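Local coordinates for protein purine nucleoside phosphorylase (Thermus thermophilus, PDB 1ODK) that probably cleaves purine nucleosides with phosphate, releasing the free base and a pentose 1-phosphate, as a hexameric nucleoside phosphorylase, at residues Q107-L112 / V153-A158. Numbering follows the deposited sequence.
Sequences QGAVPL and VASEDA
Four backbone hydrogen bonds zip strand 108-112 to strand 152-156 in parallel, each strand donating and accepting in turn. Val153 N reaches Gly108 O at 3.2 Å, and Val153 O receives Val110 N. Two residues on, Ser155 N donates to Val110 O and Ser155 O accepts Leu112 N at 2.9 Å. The first three lie in the carbonyl plane and are fairly straight, whereas the last is bent to 133° at the hydrogen. That bend comes where Pro111 centres an inverse gamma turn, in which Leu112 N also makes a weak bond back to Val110 O. Proline suits this position because its ring nitrogen has no hydrogen to donate and, in this register, the bonds to the partner fall on Val110 and Leu112. Small alanines let neighbours pack on each face: Ala109 CB touches Val153 CG2 at 3.8 Å on one, and Val110 CB meets Ala154 CB on the other. Leu112, its CG anti to the carbonyl carbon (chi1 -59°), lays CD1 against the same Ala154 methyl. Ser155 OG bonds Glu179 OE2 and Ser183 N, so the buried hydroxyl is satisfied; Glu156 OE2 is hydrogen-bonded to Thr162 OG1 and to Gln118 NE2 of a neighbouring subunit, and Asp157 OD1 takes Gly114 N. Within this alpha/beta phosphorylase fold, strand 152-156 runs between strands 108-112 and 175-179, the Ala154 backbone pairing with Ala177 and Glu179, with helix 182-192 over the Ala109 and Ser155 face and Trp170 of helix 164-171 against Val110 and Leu112.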
loop_
_atom_site.group_PDB
_atom_site.type_symbol
_atom_site.label_atom_id
_atom_site.label_comp_id
_atom_site.label_asym_id
_atom_site.label_seq_id
_atom_site.Cartn_x
_atom_site.Cartn_y
_atom_site.Cartn_z
ATOM N N GLN B 107 17.409 -7.845 18.866
ATOM C CA GLN B 107 18.161 -8.314 17.708
ATOM C C GLN B 107 17.697 -7.547 16.474
ATOM O O GLN B 107 18.440 -7.386 15.500
ATOM C CB GLN B 107 17.938 -9.819 17.516
ATOM C CG GLN B 107 18.412 -10.346 16.170
ATOM C CD GLN B 107 18.143 -11.830 15.997
ATOM O OE1 GLN B 107 17.143 -12.353 16.495
ATOM N NE2 GLN B 107 19.032 -12.516 15.281
ATOM N N GLY B 108 16.461 -7.067 16.530
ATOM C CA GLY B 108 15.899 -6.308 15.429
ATOM C C GLY B 108 14.582 -5.706 15.880
ATOM O O GLY B 108 14.088 -6.035 16.957
ATOM N N ALA B 109 14.009 -4.826 15.066
ATOM C CA ALA B 109 12.740 -4.203 15.422
ATOM C C ALA B 109 11.784 -4.144 14.236
ATOM O O ALA B 109 12.094 -3.534 13.219
ATOM C CB ALA B 109 12.982 -2.798 15.961
ATOM N N VAL B 110 10.631 -4.794 14.364
ATOM C CA VAL B 110 9.634 -4.768 13.294
ATOM C C VAL B 110 9.180 -3.313 13.205
ATOM O O VAL B 110 8.731 -2.737 14.193
ATOM C CB VAL B 110 8.435 -5.689 13.622
ATOM C CG1 VAL B 110 7.334 -5.521 12.584
ATOM C CG2 VAL B 110 8.902 -7.138 13.647
ATOM N N PRO B 111 9.307 -2.695 12.021
ATOM C CA PRO B 111 8.904 -1.296 11.868
ATOM C C PRO B 111 7.415 -1.049 11.634
ATOM O O PRO B 111 6.968 -0.941 10.493
ATOM C CB PRO B 111 9.765 -0.826 10.706
ATOM C CG PRO B 111 9.770 -2.034 9.811
ATOM C CD PRO B 111 9.920 -3.211 10.778
ATOM N N LEU B 112 6.655 -0.949 12.720
ATOM C CA LEU B 112 5.221 -0.689 12.621
ATOM C C LEU B 112 4.956 0.804 12.812
ATOM O O LEU B 112 3.821 1.218 13.054
ATOM C CB LEU B 112 4.461 -1.473 13.694
ATOM C CG LEU B 112 4.605 -2.996 13.684
ATOM C CD1 LEU B 112 3.722 -3.585 14.775
ATOM C CD2 LEU B 112 4.211 -3.547 12.319
ATOM N N VAL B 153 11.618 -7.195 18.614
ATOM C CA VAL B 153 10.656 -6.375 19.326
ATOM C C VAL B 153 9.924 -5.727 18.161
ATOM O O VAL B 153 10.358 -5.841 17.013
ATOM C CB VAL B 153 11.307 -5.263 20.214
ATOM C CG1 VAL B 153 12.097 -5.897 21.352
ATOM C CG2 VAL B 153 12.191 -4.345 19.371
ATOM N N ALA B 154 8.803 -5.083 18.438
ATOM C CA ALA B 154 8.065 -4.393 17.393
ATOM C C ALA B 154 7.928 -2.956 17.871
ATOM O O ALA B 154 7.501 -2.722 19.002
ATOM C CB ALA B 154 6.679 -5.028 17.200
ATOM N N SER B 155 8.323 -2.007 17.027
ATOM C CA SER B 155 8.216 -0.589 17.355
ATOM C C SER B 155 6.909 -0.084 16.740
ATOM O O SER B 155 6.754 -0.064 15.515
ATOM C CB SER B 155 9.404 0.190 16.772
ATOM O OG SER B 155 10.643 -0.300 17.261
ATOM N N GLU B 156 5.971 0.326 17.588
ATOM C CA GLU B 156 4.676 0.803 17.108
ATOM C C GLU B 156 4.435 2.274 17.422
ATOM O O GLU B 156 5.157 2.875 18.222
ATOM C CB GLU B 156 3.564 -0.031 17.738
ATOM C CG GLU B 156 3.555 0.059 19.246
ATOM C CD GLU B 156 2.403 -0.685 19.865
ATOM O OE1 GLU B 156 2.354 -0.762 21.108
ATOM O OE2 GLU B 156 1.548 -1.187 19.107
ATOM N N ASP B 157 3.400 2.833 16.798
ATOM C CA ASP B 157 3.016 4.235 16.975
ATOM C C ASP B 157 1.820 4.417 17.906
ATOM O O ASP B 157 1.795 5.344 18.716
ATOM C CB ASP B 157 2.655 4.866 15.623
ATOM C CG ASP B 157 3.868 5.313 14.833
ATOM O OD1 ASP B 157 3.706 5.615 13.631
ATOM O OD2 ASP B 157 4.976 5.375 15.405
ATOM N N ALA B 158 0.825 3.541 17.776
ATOM C CA ALA B 158 -0.398 3.634 18.579
ATOM C C ALA B 158 -0.464 2.670 19.762
ATOM O O ALA B 158 -1.037 1.582 19.670
ATOM C CB ALA B 158 -1.624 3.445 17.679
#